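Local coordinates for inactive Zymogen C11 Protease (Parabacteroides distasonis, PDB 6MZO), which is the inactive zymogen of a clostripain-like C11 protease and probably cleaves peptide bonds as a cysteine peptidase once activated, at residues A[272-284]-A[327-340]. Sequence-based numbering, arbitrary orientation.
Sequences YHALYDFDDYVSR and KYSGLSIYVPQEAL
Leu275–Asp277 pairs with Ser332–Tyr334 in a two-stranded antiparallel sheet, separate from the large mixed sheet of this clostripain-family fold, and helix 278-283 leaves directly from the first strand. Tyr276 and Ile333 form the hydrogen-bonded pair, exchanging both N–H···O bonds, while Val335 N to Ala274 O and Phe278 N to Leu331 O extend the backbone pairing at either end.

The side chain of Asp277 joins the loop before the second strand to the helix start. With CG anti to the backbone N (chi1 178°), its carboxylate places OD1 2.7 Å from Ser329 OG and 2.8 Å from Ser329 N, two donors arriving from opposite faces of its plane. OD2 caps the helix by accepting from Asp280 N, so both oxygens are engaged and the carboxylate's rotation is probably fixed.

Apolar packing lies under the helix. Phe278 runs alongside Leu331 and crosses Ile333 obliquely, its CD1 3.6 Å from Ile333 CB. Val335 CG2 sits over one face of the Tyr281 ring in a CH-pi contact and also lies 3.6 Å from Tyr276 CD1, wedging between the two tyrosines. Helix 168-173 contributes Ala168 against Phe278 and Ile333.

Near the start of segment 327-340, the extended Lys327 chain crosses Asp280 to make a weak salt bridge (NZ to OD1, 3.3 Å), reinforced by two bridging waters. Arg284 NH2 shares that OD1, and Gln263 N binds OD2.

Beyond the opposite end of the strand pair, Gln337 NE2 donates to both His273 O and Val335 O in its own amide plane. Its OE1 takes a hydrogen bond from a water that also accepts from His273 N and from Tyr276 OH, the phenol oxygen lying 2.8 Å from the water oxygen.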
loop_
_atom_site.group_PDB
_atom_site.type_symbol
_atom_site.label_atom_id
_atom_site.label_comp_id
_atom_site.label_asym_id
_atom_site.label_seq_id
_atom_site.Cartn_x
_atom_site.Cartn_y
_atom_site.Cartn_z
ATOM N N TYR A 272 -1.716 -7.783 -21.750
ATOM C CA TYR A 272 -2.110 -8.654 -20.637
ATOM C C TYR A 272 -2.056 -7.825 -19.359
ATOM O O TYR A 272 -1.151 -6.982 -19.212
ATOM C CB TYR A 272 -1.204 -9.887 -20.515
ATOM C CG TYR A 272 -1.407 -10.843 -21.667
ATOM C CD1 TYR A 272 -2.514 -11.701 -21.684
ATOM C CD2 TYR A 272 -0.541 -10.873 -22.703
ATOM C CE1 TYR A 272 -2.729 -12.558 -22.729
ATOM C CE2 TYR A 272 -0.754 -11.693 -23.748
ATOM C CZ TYR A 272 -1.834 -12.552 -23.745
ATOM O OH TYR A 272 -1.982 -13.390 -24.831
ATOM N N HIS A 273 -3.029 -8.030 -18.479
ATOM C CA HIS A 273 -3.032 -7.354 -17.174
ATOM C C HIS A 273 -3.089 -8.439 -16.118
ATOM O O HIS A 273 -3.729 -9.470 -16.349
ATOM C CB HIS A 273 -4.262 -6.405 -17.016
ATOM C CG HIS A 273 -4.569 -5.636 -18.262
ATOM N ND1 HIS A 273 -3.661 -4.766 -18.827
ATOM C CD2 HIS A 273 -5.639 -5.658 -19.099
ATOM C CE1 HIS A 273 -4.146 -4.299 -19.971
ATOM N NE2 HIS A 273 -5.355 -4.813 -20.157
ATOM N N ALA A 274 -2.468 -8.211 -14.959
ATOM C CA ALA A 274 -2.485 -9.170 -13.872
ATOM C C ALA A 274 -3.665 -8.901 -12.928
ATOM O O ALA A 274 -4.290 -9.871 -12.466
ATOM C CB ALA A 274 -1.152 -9.069 -13.098
ATOM N N LEU A 275 -3.921 -7.627 -12.642
ATOM C CA LEU A 275 -4.855 -7.345 -11.530
ATOM C C LEU A 275 -6.148 -6.726 -11.996
ATOM O O LEU A 275 -6.147 -5.753 -12.786
ATOM C CB LEU A 275 -4.208 -6.413 -10.499
ATOM C CG LEU A 275 -2.808 -6.731 -10.084
ATOM C CD1 LEU A 275 -2.347 -5.677 -9.010
ATOM C CD2 LEU A 275 -2.758 -8.102 -9.419
ATOM N N TYR A 276 -7.243 -7.260 -11.496
ATOM C CA TYR A 276 -8.583 -6.820 -11.792
ATOM C C TYR A 276 -9.367 -6.585 -10.500
ATOM O O TYR A 276 -8.897 -6.882 -9.470
ATOM C CB TYR A 276 -9.283 -7.878 -12.619
ATOM C CG TYR A 276 -8.710 -8.025 -13.998
ATOM C CD1 TYR A 276 -7.660 -8.860 -14.250
ATOM C CD2 TYR A 276 -9.207 -7.309 -15.026
ATOM C CE1 TYR A 276 -7.133 -8.983 -15.504
ATOM C CE2 TYR A 276 -8.683 -7.424 -16.280
ATOM C CZ TYR A 276 -7.651 -8.267 -16.515
ATOM O OH TYR A 276 -7.140 -8.370 -17.767
ATOM N N ASP A 277 -10.572 -6.046 -10.589
ATOM C CA ASP A 277 -11.359 -5.832 -9.395
ATOM C C ASP A 277 -11.714 -7.161 -8.747
ATOM O O ASP A 277 -12.166 -8.045 -9.382
ATOM C CB ASP A 277 -12.635 -5.041 -9.663
ATOM C CG ASP A 277 -13.469 -4.854 -8.426
ATOM O OD1 ASP A 277 -13.040 -4.111 -7.581
ATOM O OD2 ASP A 277 -14.495 -5.483 -8.295
ATOM N N PHE A 278 -11.510 -7.243 -7.448
ATOM C CA PHE A 278 -11.734 -8.446 -6.688
ATOM C C PHE A 278 -13.167 -8.988 -6.731
ATOM O O PHE A 278 -13.393 -10.108 -7.022
ATOM C CB PHE A 278 -11.246 -8.190 -5.271
ATOM C CG PHE A 278 -11.152 -9.391 -4.392
ATOM C CD1 PHE A 278 -10.983 -10.646 -4.884
ATOM C CD2 PHE A 278 -11.190 -9.231 -3.052
ATOM C CE1 PHE A 278 -10.855 -11.710 -4.046
ATOM C CE2 PHE A 278 -11.068 -10.287 -2.203
ATOM C CZ PHE A 278 -10.898 -11.533 -2.702
ATOM N N ASP A 279 -14.122 -8.125 -6.444
ATOM C CA ASP A 279 -15.511 -8.510 -6.435
ATOM C C ASP A 279 -15.953 -8.969 -7.810
ATOM O O ASP A 279 -16.578 -9.957 -7.930
ATOM C CB ASP A 279 -16.378 -7.358 -5.898
ATOM C CG ASP A 279 -17.856 -7.686 -5.842
ATOM O OD1 ASP A 279 -18.455 -7.841 -6.864
ATOM O OD2 ASP A 279 -18.387 -7.733 -4.756
ATOM N N ASP A 280 -15.583 -8.231 -8.834
ATOM C CA ASP A 280 -15.931 -8.579 -10.183
ATOM C C ASP A 280 -15.432 -9.993 -10.519
ATOM O O ASP A 280 -16.167 -10.789 -10.997
ATOM C CB ASP A 280 -15.386 -7.542 -11.145
ATOM C CG ASP A 280 -16.036 -7.592 -12.519
ATOM O OD1 ASP A 280 -17.043 -8.235 -12.664
ATOM O OD2 ASP A 280 -15.500 -6.970 -13.406
ATOM N N TYR A 281 -14.179 -10.268 -10.227
ATOM C CA TYR A 281 -13.622 -11.582 -10.481
ATOM C C TYR A 281 -14.384 -12.661 -9.733
ATOM O O TYR A 281 -14.804 -13.624 -10.293
ATOM C CB TYR A 281 -12.161 -11.619 -10.080
ATOM C CG TYR A 281 -11.471 -12.937 -10.291
ATOM C CD1 TYR A 281 -11.612 -13.621 -11.463
ATOM C CD2 TYR A 281 -10.669 -13.467 -9.323
ATOM C CE1 TYR A 281 -10.974 -14.825 -11.658
ATOM C CE2 TYR A 281 -10.022 -14.658 -9.506
ATOM C CZ TYR A 281 -10.184 -15.325 -10.681
ATOM O OH TYR A 281 -9.555 -16.500 -10.873
ATOM N N VAL A 282 -14.532 -12.483 -8.441
ATOM C CA VAL A 282 -15.247 -13.467 -7.632
ATOM C C VAL A 282 -16.670 -13.691 -8.136
ATOM O O VAL A 282 -17.151 -14.854 -8.180
ATOM C CB VAL A 282 -15.260 -13.011 -6.074
ATOM C CG1 VAL A 282 -16.326 -13.782 -5.316
ATOM C CG2 VAL A 282 -13.898 -13.239 -5.476
ATOM N N SER A 283 -17.327 -12.635 -8.627
ATOM C CA SER A 283 -18.688 -12.799 -9.146
ATOM C C SER A 283 -18.769 -13.757 -10.374
ATOM O O SER A 283 -19.832 -14.314 -10.667
ATOM C CB SER A 283 -19.301 -11.411 -9.516
ATOM O OG SER A 283 -18.806 -11.006 -10.798
ATOM N N ARG A 284 -17.638 -13.995 -11.046
ATOM C CA ARG A 284 -17.573 -14.924 -12.187
ATOM C C ARG A 284 -17.432 -16.380 -11.797
ATOM O O ARG A 284 -17.653 -17.275 -12.614
ATOM C CB ARG A 284 -16.389 -14.618 -13.109
ATOM C CG ARG A 284 -16.239 -13.189 -13.562
ATOM C CD ARG A 284 -17.517 -12.672 -14.052
ATOM N NE ARG A 284 -17.511 -11.216 -14.150
ATOM C CZ ARG A 284 -17.825 -10.541 -15.256
ATOM N NH1 ARG A 284 -18.184 -11.213 -16.380
ATOM N NH2 ARG A 284 -17.784 -9.216 -15.243
ATOM N N LYS A 327 -16.705 -0.581 -11.812
ATOM C CA LYS A 327 -16.971 -1.473 -10.661
ATOM C C LYS A 327 -15.855 -1.242 -9.692
ATOM O O LYS A 327 -14.704 -1.228 -10.112
ATOM C CB LYS A 327 -17.006 -2.955 -11.042
ATOM C CG LYS A 327 -18.266 -3.237 -11.974
ATOM C CD LYS A 327 -18.283 -4.665 -12.392
ATOM C CE LYS A 327 -19.513 -4.920 -13.294
ATOM N NZ LYS A 327 -19.461 -6.317 -13.832
ATOM N N TYR A 328 -16.163 -1.057 -8.411
ATOM C CA TYR A 328 -15.052 -0.710 -7.501
ATOM C C TYR A 328 -15.285 -1.344 -6.159
ATOM O O TYR A 328 -16.165 -0.854 -5.378
ATOM C CB TYR A 328 -14.960 0.826 -7.375
ATOM C CG TYR A 328 -13.824 1.228 -6.480
ATOM C CD1 TYR A 328 -12.553 0.986 -6.878
ATOM C CD2 TYR A 328 -14.044 1.859 -5.226
ATOM C CE1 TYR A 328 -11.451 1.289 -6.064
ATOM C CE2 TYR A 328 -12.940 2.194 -4.400
ATOM C CZ TYR A 328 -11.672 1.901 -4.843
ATOM O OH TYR A 328 -10.579 2.166 -4.064
ATOM N N SER A 329 -14.523 -2.422 -5.841
ATOM C CA SER A 329 -14.704 -3.086 -4.524
ATOM C C SER A 329 -13.674 -2.617 -3.467
ATOM O O SER A 329 -13.797 -2.909 -2.268
ATOM C CB SER A 329 -14.645 -4.625 -4.729
ATOM O OG SER A 329 -13.308 -5.004 -5.056
ATOM N N GLY A 330 -12.689 -1.830 -3.919
ATOM C CA GLY A 330 -11.620 -1.323 -3.030
ATOM C C GLY A 330 -10.453 -2.298 -2.948
ATOM O O GLY A 330 -9.454 -1.982 -2.359
ATOM N N LEU A 331 -10.572 -3.489 -3.586
ATOM C CA LEU A 331 -9.433 -4.432 -3.597
ATOM C C LEU A 331 -9.229 -4.936 -5.030
ATOM O O LEU A 331 -10.174 -5.238 -5.710
ATOM C CB LEU A 331 -9.640 -5.661 -2.694
ATOM C CG LEU A 331 -9.495 -5.330 -1.174
ATOM C CD1 LEU A 331 -9.883 -6.599 -0.397
ATOM C CD2 LEU A 331 -8.089 -4.976 -0.901
ATOM N N SER A 332 -7.956 -4.995 -5.425
ATOM C CA SER A 332 -7.580 -5.691 -6.656
ATOM C C SER A 332 -7.280 -7.150 -6.292
ATOM O O SER A 332 -7.072 -7.500 -5.084
ATOM C CB SER A 332 -6.332 -5.036 -7.271
ATOM O OG SER A 332 -6.671 -3.706 -7.685
ATOM N N ILE A 333 -7.149 -7.987 -7.340
ATOM C CA ILE A 333 -6.873 -9.389 -7.176
ATOM C C ILE A 333 -6.101 -9.850 -8.417
ATOM O O ILE A 333 -6.361 -9.357 -9.555
ATOM C CB ILE A 333 -8.134 -10.216 -6.974
ATOM C CG1 ILE A 333 -7.829 -11.568 -6.390
ATOM C CG2 ILE A 333 -8.948 -10.397 -8.329
ATOM C CD1 ILE A 333 -7.357 -11.515 -4.850
ATOM N N TYR A 334 -5.156 -10.781 -8.225
ATOM C CA TYR A 334 -4.567 -11.474 -9.401
ATOM C C TYR A 334 -5.606 -12.388 -10.039
ATOM O O TYR A 334 -6.300 -13.131 -9.331
ATOM C CB TYR A 334 -3.318 -12.323 -9.003
ATOM C CG TYR A 334 -2.689 -13.041 -10.204
ATOM C CD1 TYR A 334 -2.200 -12.293 -11.280
ATOM C CD2 TYR A 334 -2.596 -14.455 -10.255
ATOM C CE1 TYR A 334 -1.687 -12.928 -12.412
ATOM C CE2 TYR A 334 -2.026 -15.087 -11.376
ATOM C CZ TYR A 334 -1.587 -14.305 -12.431
ATOM O OH TYR A 334 -1.013 -14.907 -13.526
ATOM N N VAL A 335 -5.650 -12.414 -11.388
ATOM C CA VAL A 335 -6.556 -13.341 -12.073
ATOM C C VAL A 335 -5.663 -14.320 -12.871
ATOM O O VAL A 335 -5.083 -13.925 -13.872
ATOM C CB VAL A 335 -7.497 -12.584 -13.022
ATOM C CG1 VAL A 335 -8.293 -13.595 -13.890
ATOM C CG2 VAL A 335 -8.458 -11.676 -12.163
ATOM N N PRO A 336 -5.623 -15.602 -12.458
ATOM C CA PRO A 336 -4.821 -16.545 -13.228
ATOM C C PRO A 336 -5.322 -16.669 -14.687
ATOM O O PRO A 336 -6.533 -16.669 -14.988
ATOM C CB PRO A 336 -5.026 -17.876 -12.506
ATOM C CG PRO A 336 -5.141 -17.399 -11.006
ATOM C CD PRO A 336 -6.022 -16.147 -11.130
ATOM N N GLN A 337 -4.355 -16.749 -15.574
ATOM C CA GLN A 337 -4.630 -16.744 -17.014
ATOM C C GLN A 337 -3.733 -17.734 -17.728
ATOM O O GLN A 337 -2.535 -17.887 -17.411
ATOM C CB GLN A 337 -4.419 -15.339 -17.592
ATOM C CG GLN A 337 -5.425 -14.315 -17.045
ATOM C CD GLN A 337 -4.982 -12.884 -17.280
ATOM O OE1 GLN A 337 -4.913 -12.403 -18.441
ATOM N NE2 GLN A 337 -4.656 -12.186 -16.181
ATOM N N GLU A 338 -4.304 -18.405 -18.708
ATOM C CA GLU A 338 -3.578 -19.438 -19.449
ATOM C C GLU A 338 -2.335 -18.846 -20.119
ATOM O O GLU A 338 -1.274 -19.494 -20.226
ATOM C CB GLU A 338 -4.501 -20.066 -20.480
ATOM C CG GLU A 338 -3.893 -21.314 -21.140
ATOM C CD GLU A 338 -4.829 -21.954 -22.152
ATOM O OE1 GLU A 338 -6.013 -21.573 -22.250
ATOM O OE2 GLU A 338 -4.365 -22.837 -22.885
ATOM N N ALA A 339 -2.438 -17.587 -20.522
ATOM C CA ALA A 339 -1.385 -16.973 -21.308
ATOM C C ALA A 339 -0.209 -16.488 -20.456
ATOM O O ALA A 339 0.808 -16.057 -21.002
ATOM C CB ALA A 339 -1.945 -15.822 -22.118
ATOM N N LEU A 340 -0.362 -16.579 -19.132
ATOM C CA LEU A 340 0.638 -16.101 -18.179
ATOM C C LEU A 340 1.236 -17.190 -17.280
ATOM O O LEU A 340 1.195 -17.062 -16.053
ATOM C CB LEU A 340 0.011 -15.008 -17.298
ATOM C CG LEU A 340 -0.646 -13.884 -18.112
ATOM C CD1 LEU A 340 -1.180 -12.816 -17.261
ATOM C CD2 LEU A 340 0.434 -13.321 -19.002
HETATM O O HOH W 1 -5.144 -9.813 -19.134
HETATM O O HOH W 2 -11.322 -2.173 -6.519
HETATM O O HOH W 3 -17.158 -5.977 -15.392
HETATM O O HOH W 4 -19.612 -7.868 -11.271
HETATM O O HOH W 5 -8.968 -16.854 -13.573
#